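Local coordinates for protein Pab-dependent poly(a)-specific ribonuclease subunit PAN2 (Neurospora crassa, PDB 4CZW) that probably shortens mRNA poly(A) tails as catalytic subunit of the PAN2-PAN3 deadenylation complex, here as its ubiquitin-protease-like scaffold domain joined to the exonuclease domain, at residues K94-S99 against V562-V567; L85-D90 against K535-V540; C544-H549 against Q553-I558; D26-G31 against N365-R370; V56-P61 against D90-G95. One frame throughout, in Å; residues are numbered along the deposited sequence.

Interaction 1 (K94-S99 against V562-V567); sequences KGEGPS and VPRNQV
E96 lays its carboxylate over one face of the R564 guanidinium, the two flat groups stacked with their planes 23° apart. OE1 of E96 lies 3.4 Å from NE of R564, and because it stands well out of the guanidinium plane, above its centre, this salt bridge rests on charge alone and no N-H is aimed along it. The directed bond comes instead from the main chain. The backbone N of R564 donates to OE1 of E96 at 3.1 Å, a bent bond that meets the oxygen on its syn side, 26° out of the carboxylate plane. A weak bond of 3.4 Å runs from the same R564 N to OE2 of E96, so one amide serves both oxygens. The bend of R564 at chi3 (-71°) folds the guanidinium back over the acid. OE2 of E96 also rests against P563, 3.6 Å from its CA, while the aliphatic part of K94 passes the proline ring more loosely, with K94 CD 4.4 Å from P563 CD. Both charged side chains are exposed, so solvent probably weakens the charge term. The loop after helix 81-94 belongs to the ubiquitin-protease-like domain and the short 3-10 turn at 564-565 to the exonuclease; the contact is a surface salt bridge and hydrogen bond at the interdomain interface, consistent with the scaffold role predicted for the pseudo-UCH domain.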
# COMPACT_ATOMS: atom_id res chain seq x y z
N LYS A 94 10.18 -3.59 -2.46
CA LYS A 94 11.47 -3.70 -1.79
C LYS A 94 11.58 -5.00 -0.99
O LYS A 94 12.65 -5.58 -0.89
CB LYS A 94 11.71 -2.52 -0.84
CG LYS A 94 12.03 -1.20 -1.52
CD LYS A 94 12.66 -0.23 -0.52
CE LYS A 94 12.76 1.17 -1.09
NZ LYS A 94 13.38 1.18 -2.44
N GLY A 95 10.45 -5.42 -0.43
CA GLY A 95 10.39 -6.57 0.47
C GLY A 95 11.09 -7.82 -0.02
O GLY A 95 10.74 -8.38 -1.06
N GLU A 96 12.09 -8.26 0.75
CA GLU A 96 12.84 -9.46 0.42
C GLU A 96 12.29 -10.66 1.18
O GLU A 96 12.63 -11.80 0.89
CB GLU A 96 14.32 -9.26 0.74
CG GLU A 96 14.97 -8.11 -0.01
CD GLU A 96 16.32 -7.73 0.56
OE1 GLU A 96 16.59 -8.06 1.73
OE2 GLU A 96 17.12 -7.09 -0.16
N GLY A 97 11.43 -10.38 2.16
CA GLY A 97 10.83 -11.43 2.97
C GLY A 97 9.53 -11.95 2.38
O GLY A 97 9.10 -11.48 1.32
N PRO A 98 8.91 -12.93 3.05
CA PRO A 98 7.68 -13.57 2.57
C PRO A 98 6.42 -12.75 2.82
O PRO A 98 5.40 -13.00 2.17
CB PRO A 98 7.64 -14.87 3.36
CG PRO A 98 8.33 -14.54 4.64
CD PRO A 98 9.42 -13.56 4.28
N SER A 99 6.47 -11.79 3.74
CA SER A 99 5.27 -11.04 4.09
C SER A 99 5.53 -9.58 4.46
O SER A 99 6.60 -9.23 4.97
CB SER A 99 4.54 -11.72 5.25
OG SER A 99 5.28 -11.63 6.45
N VAL A 562 13.54 -2.63 4.73
CA VAL A 562 14.88 -2.19 4.37
C VAL A 562 15.68 -3.34 3.79
O VAL A 562 15.79 -4.40 4.40
CB VAL A 562 15.63 -1.61 5.59
CG1 VAL A 562 16.95 -1.00 5.16
CG2 VAL A 562 14.77 -0.58 6.30
N PRO A 563 16.25 -3.14 2.58
CA PRO A 563 17.07 -4.15 1.90
C PRO A 563 18.24 -4.62 2.77
O PRO A 563 18.77 -3.84 3.56
CB PRO A 563 17.57 -3.41 0.66
CG PRO A 563 16.54 -2.37 0.40
CD PRO A 563 16.07 -1.93 1.76
N ARG A 564 18.62 -5.89 2.61
CA ARG A 564 19.66 -6.50 3.44
C ARG A 564 20.99 -5.76 3.38
O ARG A 564 21.71 -5.66 4.38
CB ARG A 564 19.87 -7.96 3.04
CG ARG A 564 18.98 -8.94 3.78
CD ARG A 564 19.26 -10.37 3.36
NE ARG A 564 18.79 -10.65 2.00
CZ ARG A 564 17.60 -11.15 1.72
NH1 ARG A 564 16.75 -11.44 2.69
NH2 ARG A 564 17.25 -11.37 0.46
N ASN A 565 21.33 -5.23 2.20
CA ASN A 565 22.60 -4.54 2.02
C ASN A 565 22.57 -3.11 2.56
O ASN A 565 23.55 -2.37 2.43
CB ASN A 565 23.00 -4.53 0.54
CG ASN A 565 21.90 -4.01 -0.36
OD1 ASN A 565 20.98 -3.32 0.08
ND2 ASN A 565 21.99 -4.36 -1.64
N GLN A 566 21.45 -2.73 3.17
CA GLN A 566 21.33 -1.43 3.83
C GLN A 566 21.12 -1.62 5.32
O GLN A 566 20.77 -0.67 6.04
CB GLN A 566 20.19 -0.61 3.22
CG GLN A 566 20.39 -0.24 1.77
CD GLN A 566 19.30 0.67 1.24
OE1 GLN A 566 18.64 0.35 0.25
NE2 GLN A 566 19.09 1.80 1.90
N VAL A 567 21.31 -2.85 5.80
CA VAL A 567 21.14 -3.16 7.21
C VAL A 567 22.43 -3.67 7.84
O VAL A 567 22.98 -4.69 7.42
CB VAL A 567 20.04 -4.21 7.43
CG1 VAL A 567 19.96 -4.60 8.90
CG2 VAL A 567 18.70 -3.69 6.93

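Interaction 2 (L85-D90 against K535-V540); sequences LGYVFD and KLWVLV
One face of the W537 indole receives the edge of the Y87 ring, and D90 CB lies in plane at the indole's edge. The aromatic pair is edge-to-face, the centroids of the Y87 ring and the five-membered ring of W537 4.8 Å apart, planes at 55°. Its leading atom is CE1 of Y87, 3.9 Å from CD2 of W537, while CD1 of Y87 covers the NE1 side of the pyrrole. D90 adds a polar element: NE1 of W537 gives a weak bond of 2.7 Å to OD2 of D90, strongly bent at 125°, with the carboxylate plane turned steeply against the indole. That acid is shared, since OD1 of D90 is bonded to Q93 and OD2 weakly to N541. W537 reaches over because its CG is anti to the backbone N (chi1 -177°), sending the indole across to the other helix. All three side chains are buried, and the nearest side-chain atom of Y87 is about 7 Å from the zinc ion held by H70, C75, C80 and C83. Helix 81-94 of the ubiquitin-protease-like domain turns its other side to helices 51-58 and 61-71, while helix 529-541 of the exonuclease is backed by helix 412-415 and leads into strand 545-548.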
# COMPACT_ATOMS: atom_id res chain seq x y z
N LEU A 85 -0.17 4.90 0.59
CA LEU A 85 -0.21 3.96 -0.52
C LEU A 85 1.17 3.78 -1.13
O LEU A 85 1.56 2.67 -1.50
CB LEU A 85 -1.20 4.43 -1.59
CG LEU A 85 -2.61 3.84 -1.54
CD1 LEU A 85 -3.48 4.46 -2.62
CD2 LEU A 85 -2.56 2.33 -1.69
N GLY A 86 1.92 4.87 -1.23
CA GLY A 86 3.27 4.83 -1.75
C GLY A 86 4.18 4.02 -0.85
O GLY A 86 5.05 3.28 -1.33
N TYR A 87 3.99 4.15 0.45
CA TYR A 87 4.79 3.42 1.43
C TYR A 87 4.55 1.92 1.32
O TYR A 87 5.50 1.13 1.31
CB TYR A 87 4.46 3.89 2.85
CG TYR A 87 4.67 5.37 3.09
CD1 TYR A 87 5.60 6.09 2.34
CD2 TYR A 87 3.95 6.04 4.06
CE1 TYR A 87 5.79 7.44 2.56
CE2 TYR A 87 4.14 7.39 4.28
CZ TYR A 87 5.06 8.09 3.53
OH TYR A 87 5.25 9.43 3.75
N VAL A 88 3.28 1.53 1.22
CA VAL A 88 2.91 0.12 1.10
C VAL A 88 3.41 -0.47 -0.21
O VAL A 88 3.95 -1.57 -0.24
CB VAL A 88 1.38 -0.07 1.20
CG1 VAL A 88 1.01 -1.53 0.98
CG2 VAL A 88 0.88 0.42 2.55
N PHE A 89 3.24 0.28 -1.30
CA PHE A 89 3.71 -0.15 -2.61
C PHE A 89 5.23 -0.31 -2.62
O PHE A 89 5.77 -1.22 -3.25
CB PHE A 89 3.28 0.84 -3.69
CG PHE A 89 1.80 0.86 -3.96
CD1 PHE A 89 0.98 -0.14 -3.46
CD2 PHE A 89 1.24 1.87 -4.71
CE1 PHE A 89 -0.38 -0.13 -3.70
CE2 PHE A 89 -0.12 1.89 -4.96
CZ PHE A 89 -0.93 0.89 -4.46
N ASP A 90 5.90 0.59 -1.91
CA ASP A 90 7.36 0.56 -1.82
C ASP A 90 7.82 -0.68 -1.06
O ASP A 90 8.82 -1.29 -1.42
CB ASP A 90 7.87 1.83 -1.13
CG ASP A 90 9.35 2.05 -1.36
OD1 ASP A 90 9.87 1.57 -2.39
OD2 ASP A 90 9.99 2.71 -0.52
N LYS A 535 10.81 10.80 7.18
CA LYS A 535 12.26 10.95 7.30
C LYS A 535 12.96 9.61 7.07
O LYS A 535 13.89 9.52 6.28
CB LYS A 535 12.63 11.50 8.68
CG LYS A 535 12.01 12.85 8.99
CD LYS A 535 12.40 13.32 10.38
CE LYS A 535 11.75 14.65 10.72
NZ LYS A 535 12.10 15.10 12.10
N LEU A 536 12.49 8.58 7.77
CA LEU A 536 13.07 7.25 7.67
C LEU A 536 12.89 6.68 6.27
O LEU A 536 13.79 6.02 5.74
CB LEU A 536 12.45 6.31 8.71
CG LEU A 536 12.55 6.78 10.16
CD1 LEU A 536 11.96 5.73 11.10
CD2 LEU A 536 13.99 7.08 10.53
N TRP A 537 11.73 6.93 5.67
CA TRP A 537 11.43 6.43 4.33
C TRP A 537 12.35 7.06 3.29
O TRP A 537 12.80 6.39 2.36
CB TRP A 537 9.97 6.70 3.97
CG TRP A 537 9.58 6.15 2.64
CD1 TRP A 537 9.28 4.85 2.34
CD2 TRP A 537 9.43 6.88 1.41
NE1 TRP A 537 8.96 4.72 1.01
CE2 TRP A 537 9.05 5.95 0.42
CE3 TRP A 537 9.59 8.22 1.05
CZ2 TRP A 537 8.82 6.33 -0.91
CZ3 TRP A 537 9.36 8.59 -0.26
CH2 TRP A 537 8.98 7.65 -1.22
N VAL A 538 12.63 8.35 3.45
CA VAL A 538 13.54 9.06 2.56
C VAL A 538 14.95 8.50 2.69
O VAL A 538 15.63 8.25 1.69
CB VAL A 538 13.55 10.58 2.85
CG1 VAL A 538 14.75 11.25 2.19
CG2 VAL A 538 12.25 11.22 2.38
N LEU A 539 15.39 8.29 3.93
CA LEU A 539 16.72 7.77 4.21
C LEU A 539 16.95 6.39 3.60
O LEU A 539 18.05 6.07 3.18
CB LEU A 539 16.97 7.72 5.72
CG LEU A 539 17.09 9.08 6.43
CD1 LEU A 539 17.14 8.90 7.93
CD2 LEU A 539 18.32 9.82 5.93
N VAL A 540 15.89 5.58 3.55
CA VAL A 540 15.97 4.26 2.94
C VAL A 540 16.18 4.39 1.43
O VAL A 540 17.05 3.73 0.86
CB VAL A 540 14.70 3.43 3.21
CG1 VAL A 540 14.71 2.15 2.38
CG2 VAL A 540 14.58 3.11 4.69

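Interaction 3 (C544-H549 against Q553-I558); sequences CKFLGH and QDFRVI
Aromatic contact comes first: F555 directs its ring edge at the face of F546 in an offset edge-to-face pair, the centroids 6.0 Å apart and the planes at 83°. The touching atom is CZ of F555, meeting CB of F546 at 3.9 Å; CB lies in the plane of the F555 ring, at its edge, so the offset carries the incoming ring toward the root of the F546 side chain. In both residues CG is anti to the carbonyl carbon (chi1 -74° in F546), and each ring is thereby sent into the space between strand and helix. These elements form the first two parts of a beta-alpha-beta unit, strand 545-548, helix 551-558 and strand 567-569, in the RNase H-like fold of the exonuclease, with the two strands parallel neighbours in one sheet. Polar groups approach without bonding: O of H549 comes within 4.2 Å of OD1 of D554. The side chains bond elsewhere: OD2 of D554 to the hydroxyl of T446, ND1 of H549 to that of T570. By similarity, D554 belongs with D445, E447 and D607 to the site for the catalytic divalent metal ions. D554 lies within the helix, where I558 N donates to D554 O at 2.8 Å.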
# COMPACT_ATOMS: atom_id res chain seq x y z
N CYS A 544 20.86 4.84 2.31
CA CYS A 544 21.59 4.83 3.58
C CYS A 544 21.65 3.44 4.20
O CYS A 544 20.77 2.60 3.96
CB CYS A 544 20.95 5.80 4.57
SG CYS A 544 21.00 7.53 4.05
N LYS A 545 22.69 3.20 4.99
CA LYS A 545 22.85 1.94 5.70
C LYS A 545 22.42 2.09 7.15
O LYS A 545 23.02 2.86 7.90
CB LYS A 545 24.30 1.46 5.61
CG LYS A 545 24.80 1.29 4.19
CD LYS A 545 26.31 1.09 4.15
CE LYS A 545 26.81 1.04 2.72
NZ LYS A 545 28.30 0.97 2.65
N PHE A 546 21.38 1.36 7.54
CA PHE A 546 20.84 1.46 8.89
C PHE A 546 21.57 0.54 9.86
O PHE A 546 21.57 -0.68 9.69
CB PHE A 546 19.34 1.15 8.89
CG PHE A 546 18.50 2.25 8.30
CD1 PHE A 546 18.47 2.47 6.94
CD2 PHE A 546 17.73 3.06 9.12
CE1 PHE A 546 17.69 3.48 6.40
CE2 PHE A 546 16.95 4.07 8.59
CZ PHE A 546 16.93 4.28 7.23
N LEU A 547 22.19 1.14 10.87
CA LEU A 547 22.95 0.39 11.87
C LEU A 547 22.19 0.34 13.19
O LEU A 547 21.69 1.36 13.67
CB LEU A 547 24.33 1.01 12.06
CG LEU A 547 25.43 0.20 12.75
CD1 LEU A 547 26.80 0.66 12.27
CD2 LEU A 547 25.34 0.31 14.27
N GLY A 548 22.11 -0.85 13.79
CA GLY A 548 21.42 -1.01 15.05
C GLY A 548 21.52 -2.42 15.61
O GLY A 548 22.24 -3.26 15.07
N HIS A 549 20.78 -2.68 16.68
CA HIS A 549 20.79 -3.99 17.32
C HIS A 549 19.39 -4.60 17.32
O HIS A 549 18.48 -4.08 17.95
CB HIS A 549 21.32 -3.88 18.76
CG HIS A 549 21.65 -5.20 19.38
ND1 HIS A 549 22.88 -5.81 19.21
CD2 HIS A 549 20.92 -6.03 20.16
CE1 HIS A 549 22.89 -6.96 19.87
NE2 HIS A 549 21.71 -7.11 20.45
N GLN A 553 12.82 -6.02 14.75
CA GLN A 553 11.67 -5.69 15.59
C GLN A 553 11.30 -4.22 15.43
O GLN A 553 10.12 -3.86 15.42
CB GLN A 553 11.97 -6.01 17.05
CG GLN A 553 10.78 -5.87 17.98
CD GLN A 553 11.10 -6.27 19.41
OE1 GLN A 553 12.25 -6.53 19.75
NE2 GLN A 553 10.07 -6.33 20.25
N ASP A 554 12.32 -3.37 15.30
CA ASP A 554 12.10 -1.94 15.09
C ASP A 554 11.37 -1.69 13.77
O ASP A 554 10.32 -1.05 13.75
CB ASP A 554 13.44 -1.19 15.10
CG ASP A 554 14.13 -1.26 16.45
OD1 ASP A 554 14.86 -2.25 16.70
OD2 ASP A 554 13.96 -0.32 17.25
N PHE A 555 11.94 -2.20 12.68
CA PHE A 555 11.38 -2.01 11.35
C PHE A 555 9.94 -2.50 11.23
O PHE A 555 9.14 -1.93 10.50
CB PHE A 555 12.25 -2.71 10.31
CG PHE A 555 13.60 -2.09 10.12
CD1 PHE A 555 13.80 -0.74 10.38
CD2 PHE A 555 14.67 -2.85 9.68
CE1 PHE A 555 15.04 -0.17 10.21
CE2 PHE A 555 15.92 -2.28 9.51
CZ PHE A 555 16.10 -0.93 9.77
N ARG A 556 9.62 -3.56 11.97
CA ARG A 556 8.27 -4.12 11.95
C ARG A 556 7.25 -3.16 12.55
O ARG A 556 6.17 -2.96 11.99
CB ARG A 556 8.24 -5.45 12.70
CG ARG A 556 6.85 -5.91 13.08
CD ARG A 556 6.84 -7.37 13.48
NE ARG A 556 7.02 -8.25 12.32
CZ ARG A 556 6.03 -8.71 11.58
NH1 ARG A 556 4.77 -8.39 11.87
NH2 ARG A 556 6.28 -9.50 10.54
N VAL A 557 7.60 -2.55 13.68
CA VAL A 557 6.71 -1.61 14.35
C VAL A 557 6.73 -0.26 13.64
O VAL A 557 5.72 0.44 13.58
CB VAL A 557 7.10 -1.44 15.83
CG1 VAL A 557 6.12 -0.51 16.54
CG2 VAL A 557 7.12 -2.80 16.52
N ILE A 558 7.89 0.09 13.08
CA ILE A 558 8.00 1.27 12.22
C ILE A 558 7.15 1.06 10.97
O ILE A 558 6.67 2.02 10.36
CB ILE A 558 9.48 1.56 11.85
CG1 ILE A 558 10.28 1.98 13.08
CG2 ILE A 558 9.58 2.65 10.79
CD1 ILE A 558 11.74 2.24 12.80

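Interaction 4 (D26-G31 against N365-R370); sequences DDFDFG and NDFSVR
F367 can be followed outward from CB, which passes F30 CD1 at 4.1 Å. Its CG is 3.9 Å from F30 CD1, and its CD1 is closer still to that same F30 atom, at 3.7 Å. Further out, CE1 of F367 changes partner and meets CE2 of F28, again at 3.9 Å. Both rings of the 26-31 loop turn an edge toward the face of F367: F30 in a T-shaped pair with planes at 89°, F28 in a more offset one. CD2 of F28 also stands 3.5 Å above the F30 ring, over its centre. The F367 ring is aimed at the loop by a CG held between backbone N and carbonyl carbon (chi1 55°), on a type II' turn from N365 to S368 that joins strands 361-365 and 368-371. A serine in place of F367 would probably leave the edges of F28 and F30 facing a gap, with both rings freer to turn. S99 and F33 also touch F367, so the cluster ties the N-terminal loop of the ubiquitin-protease-like domain to its sheet. The chemistry is ring edge against ring face, weakly electrostatic and largely dispersive, which implies a joint held by shape and burial, not by polar pairing.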
# COMPACT_ATOMS: atom_id res chain seq x y z
N ASP A 26 7.43 -12.45 15.20
CA ASP A 26 8.70 -12.65 14.51
C ASP A 26 9.09 -14.11 14.39
O ASP A 26 9.75 -14.50 13.43
CB ASP A 26 9.81 -11.88 15.23
CG ASP A 26 9.81 -10.40 14.89
OD1 ASP A 26 9.56 -10.05 13.71
OD2 ASP A 26 10.05 -9.58 15.80
N ASP A 27 8.67 -14.93 15.35
CA ASP A 27 9.04 -16.34 15.35
C ASP A 27 8.14 -17.16 14.43
O ASP A 27 8.50 -18.25 14.01
CB ASP A 27 9.00 -16.90 16.77
CG ASP A 27 9.86 -18.14 16.93
OD1 ASP A 27 10.98 -18.17 16.37
OD2 ASP A 27 9.42 -19.08 17.62
N PHE A 28 6.96 -16.62 14.13
CA PHE A 28 6.00 -17.30 13.25
C PHE A 28 6.60 -17.50 11.86
O PHE A 28 7.16 -16.57 11.28
CB PHE A 28 4.69 -16.50 13.16
CG PHE A 28 3.63 -17.17 12.34
CD1 PHE A 28 2.79 -18.12 12.90
CD2 PHE A 28 3.45 -16.83 11.00
CE1 PHE A 28 1.80 -18.73 12.15
CE2 PHE A 28 2.46 -17.44 10.25
CZ PHE A 28 1.64 -18.38 10.82
N ASP A 29 6.46 -18.71 11.33
CA ASP A 29 7.08 -19.07 10.07
C ASP A 29 6.26 -18.62 8.86
O ASP A 29 5.50 -19.40 8.29
CB ASP A 29 7.32 -20.57 10.01
CG ASP A 29 8.21 -20.98 8.86
OD1 ASP A 29 8.93 -20.12 8.32
OD2 ASP A 29 8.19 -22.18 8.49
N PHE A 30 6.42 -17.35 8.48
CA PHE A 30 5.73 -16.81 7.32
C PHE A 30 6.27 -17.41 6.02
O PHE A 30 5.55 -17.49 5.02
CB PHE A 30 5.88 -15.28 7.27
CG PHE A 30 5.04 -14.55 8.28
CD1 PHE A 30 3.66 -14.44 8.11
CD2 PHE A 30 5.62 -13.96 9.39
CE1 PHE A 30 2.89 -13.77 9.03
CE2 PHE A 30 4.84 -13.28 10.31
CZ PHE A 30 3.48 -13.18 10.13
N GLY A 31 7.53 -17.84 6.04
CA GLY A 31 8.17 -18.40 4.87
C GLY A 31 7.55 -19.71 4.42
O GLY A 31 7.77 -20.16 3.29
N ASN A 365 -3.57 -14.82 -1.00
CA ASN A 365 -4.41 -15.07 0.16
C ASN A 365 -3.70 -14.58 1.42
O ASN A 365 -3.09 -15.36 2.15
CB ASN A 365 -4.75 -16.55 0.28
CG ASN A 365 -5.71 -16.84 1.42
OD1 ASN A 365 -6.28 -15.93 2.02
ND2 ASN A 365 -5.91 -18.12 1.71
N ASP A 366 -3.79 -13.27 1.66
CA ASP A 366 -3.06 -12.61 2.74
C ASP A 366 -1.56 -12.88 2.62
O ASP A 366 -0.95 -12.55 1.60
CB ASP A 366 -3.59 -13.05 4.10
CG ASP A 366 -4.96 -12.47 4.41
OD1 ASP A 366 -5.17 -11.27 4.16
OD2 ASP A 366 -5.83 -13.22 4.90
N PHE A 367 -0.97 -13.47 3.65
CA PHE A 367 0.46 -13.75 3.62
C PHE A 367 0.77 -15.09 2.97
O PHE A 367 1.92 -15.53 2.93
CB PHE A 367 1.06 -13.68 5.03
CG PHE A 367 0.37 -14.58 6.03
CD1 PHE A 367 0.79 -15.88 6.21
CD2 PHE A 367 -0.67 -14.10 6.80
CE1 PHE A 367 0.17 -16.71 7.14
CE2 PHE A 367 -1.30 -14.92 7.72
CZ PHE A 367 -0.88 -16.22 7.89
N SER A 368 -0.27 -15.76 2.47
CA SER A 368 -0.09 -16.99 1.72
C SER A 368 -0.12 -16.71 0.22
O SER A 368 -1.18 -16.43 -0.35
CB SER A 368 -1.17 -18.01 2.09
OG SER A 368 -1.01 -19.22 1.36
N VAL A 369 1.04 -16.77 -0.41
CA VAL A 369 1.17 -16.45 -1.83
C VAL A 369 1.52 -17.69 -2.65
O VAL A 369 2.41 -18.45 -2.28
CB VAL A 369 2.23 -15.36 -2.06
CG1 VAL A 369 2.32 -15.00 -3.54
CG2 VAL A 369 1.92 -14.14 -1.22
N ARG A 370 0.83 -17.87 -3.77
CA ARG A 370 1.03 -19.04 -4.61
C ARG A 370 0.81 -18.71 -6.08
O ARG A 370 -0.06 -17.91 -6.41
CB ARG A 370 0.08 -20.16 -4.18
CG ARG A 370 0.73 -21.52 -4.02
CD ARG A 370 -0.15 -22.45 -3.20
NE ARG A 370 0.41 -22.73 -1.89
CZ ARG A 370 0.32 -21.92 -0.84
NH1 ARG A 370 -0.31 -20.76 -0.95
NH2 ARG A 370 0.87 -22.27 0.32

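Interaction 5 (V56-P61 against D90-G95); sequences VMHYTP and DMLQKG
OD1 of D90 takes one firm bond and, from K94 NZ, one long, weak ion pair within its own helix; the firm one comes from Q93, whose CB touches H58 NE2. Q93 NE2 donates to D90 OD1 at 3.0 Å in a nearly straight bond, on the anti side of the carboxylate. Across the contact the chemistry is different. H58, its CG anti to the backbone N (chi1 172°), presents one face of the imidazole to L92, whose CB lies 3.6 Å from the ring centroid and 17° off the normal, a CH-pi contact. The leucine's CD1 covers the inner end of the ring, 3.7 Å from CG of H58. Helices 51-58 and 81-94 are thus joined within the helical part of the ubiquitin-protease-like domain, probably the counterpart of the thumb in the USP fold. With an alanine here instead of H58, CB and CD1 of L92 would probably border a gap between the two helices, and Y59 would lose a partner. Y59 turns a ring face to the histidine, whose ND1 stands 3.4 Å above it, over the centre. Just past the helix end, OG1 of T60 donates to V56 O at 2.7 Å.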
# COMPACT_ATOMS: atom_id res chain seq x y z
N VAL A 56 -3.88 -5.76 -5.66
CA VAL A 56 -4.36 -5.52 -7.02
C VAL A 56 -3.93 -4.14 -7.53
O VAL A 56 -3.50 -3.99 -8.67
CB VAL A 56 -5.89 -5.64 -7.10
CG1 VAL A 56 -6.39 -5.25 -8.48
CG2 VAL A 56 -6.33 -7.06 -6.77
N MSE A 57 -4.03 -3.14 -6.66
CA MSE A 57 -3.62 -1.78 -7.01
C MSE A 57 -2.11 -1.68 -7.21
O MSE A 57 -1.64 -0.93 -8.07
CB MSE A 57 -4.07 -0.79 -5.94
CG MSE A 57 -5.57 -0.61 -5.84
SE MSE A 57 -6.06 0.69 -4.47
CE MSE A 57 -5.18 2.26 -5.23
N HIS A 58 -1.35 -2.42 -6.40
CA HIS A 58 0.11 -2.37 -6.44
C HIS A 58 0.67 -2.86 -7.77
O HIS A 58 1.65 -2.32 -8.28
CB HIS A 58 0.70 -3.19 -5.30
CG HIS A 58 2.19 -3.34 -5.38
ND1 HIS A 58 2.80 -4.52 -5.75
CD2 HIS A 58 3.19 -2.46 -5.16
CE1 HIS A 58 4.11 -4.36 -5.74
NE2 HIS A 58 4.38 -3.11 -5.39
N TYR A 59 0.05 -3.89 -8.33
CA TYR A 59 0.50 -4.45 -9.60
C TYR A 59 -0.23 -3.80 -10.77
O TYR A 59 -0.24 -4.33 -11.88
CB TYR A 59 0.31 -5.97 -9.61
CG TYR A 59 1.22 -6.68 -8.63
CD1 TYR A 59 2.54 -6.97 -8.97
CD2 TYR A 59 0.77 -7.05 -7.38
CE1 TYR A 59 3.38 -7.61 -8.08
CE2 TYR A 59 1.60 -7.69 -6.48
CZ TYR A 59 2.91 -7.97 -6.84
OH TYR A 59 3.74 -8.61 -5.95
N THR A 60 -0.83 -2.65 -10.50
CA THR A 60 -1.37 -1.79 -11.54
C THR A 60 -0.40 -0.63 -11.75
O THR A 60 -0.44 0.34 -11.00
CB THR A 60 -2.77 -1.26 -11.19
OG1 THR A 60 -3.62 -2.35 -10.82
CG2 THR A 60 -3.38 -0.52 -12.37
N PRO A 61 0.47 -0.75 -12.77
CA PRO A 61 1.59 0.16 -13.04
C PRO A 61 1.24 1.65 -12.92
O PRO A 61 2.02 2.41 -12.35
CB PRO A 61 1.96 -0.18 -14.48
CG PRO A 61 1.63 -1.62 -14.60
CD PRO A 61 0.38 -1.82 -13.77
N ASP A 90 5.90 0.59 -1.91
CA ASP A 90 7.36 0.56 -1.82
C ASP A 90 7.82 -0.68 -1.06
O ASP A 90 8.82 -1.29 -1.42
CB ASP A 90 7.87 1.83 -1.13
CG ASP A 90 9.35 2.05 -1.36
OD1 ASP A 90 9.87 1.57 -2.39
OD2 ASP A 90 9.99 2.71 -0.52
N MSE A 91 7.08 -1.05 -0.02
CA MSE A 91 7.41 -2.23 0.77
C MSE A 91 7.21 -3.51 -0.04
O MSE A 91 7.97 -4.46 0.10
CB MSE A 91 6.56 -2.28 2.04
CG MSE A 91 6.90 -1.20 3.05
SE MSE A 91 6.00 -1.46 4.76
CE MSE A 91 4.14 -1.34 4.17
N LEU A 92 6.19 -3.52 -0.89
CA LEU A 92 5.88 -4.70 -1.69
C LEU A 92 6.88 -4.90 -2.82
O LEU A 92 7.01 -6.01 -3.35
CB LEU A 92 4.46 -4.59 -2.26
CG LEU A 92 3.33 -4.63 -1.23
CD1 LEU A 92 1.97 -4.50 -1.92
CD2 LEU A 92 3.39 -5.90 -0.41
N GLN A 93 7.59 -3.85 -3.19
CA GLN A 93 8.58 -3.94 -4.26
C GLN A 93 10.00 -4.03 -3.70
O GLN A 93 10.91 -4.49 -4.38
CB GLN A 93 8.46 -2.75 -5.21
CG GLN A 93 8.82 -1.41 -4.60
CD GLN A 93 8.65 -0.26 -5.58
OE1 GLN A 93 8.15 -0.44 -6.69
NE2 GLN A 93 9.08 0.93 -5.17
N LYS A 94 10.18 -3.59 -2.46
CA LYS A 94 11.47 -3.70 -1.79
C LYS A 94 11.58 -5.00 -0.99
O LYS A 94 12.65 -5.58 -0.89
CB LYS A 94 11.71 -2.52 -0.84
CG LYS A 94 12.03 -1.20 -1.52
CD LYS A 94 12.66 -0.23 -0.52
CE LYS A 94 12.76 1.17 -1.09
NZ LYS A 94 13.38 1.18 -2.44
N GLY A 95 10.45 -5.42 -0.43
CA GLY A 95 10.39 -6.57 0.47
C GLY A 95 11.09 -7.82 -0.02
O GLY A 95 10.74 -8.38 -1.06

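Helix 81-94 links three of the five contacts: interaction 5 ties its C-terminal end to helix 51-58, interaction 2 sets its middle against helix 529-541, and interaction 1 uses the loop that follows. Interactions 2 and 5 share D90, their centres 12 Å apart. Along the chain the segments of interaction 2 alternate with those of interactions 1 and 4; interaction 3 opens after 2, 4 and 5 have closed, within the span of interaction 1. Interactions 4 and 5 stay within the ubiquitin-protease-like domain and interaction 3 within the exonuclease. S99 packs on F30 and F367, V562 on F555. Interactions 1 and 2 thus form a surface and a buried part of one interface between scaffold domain and exonuclease.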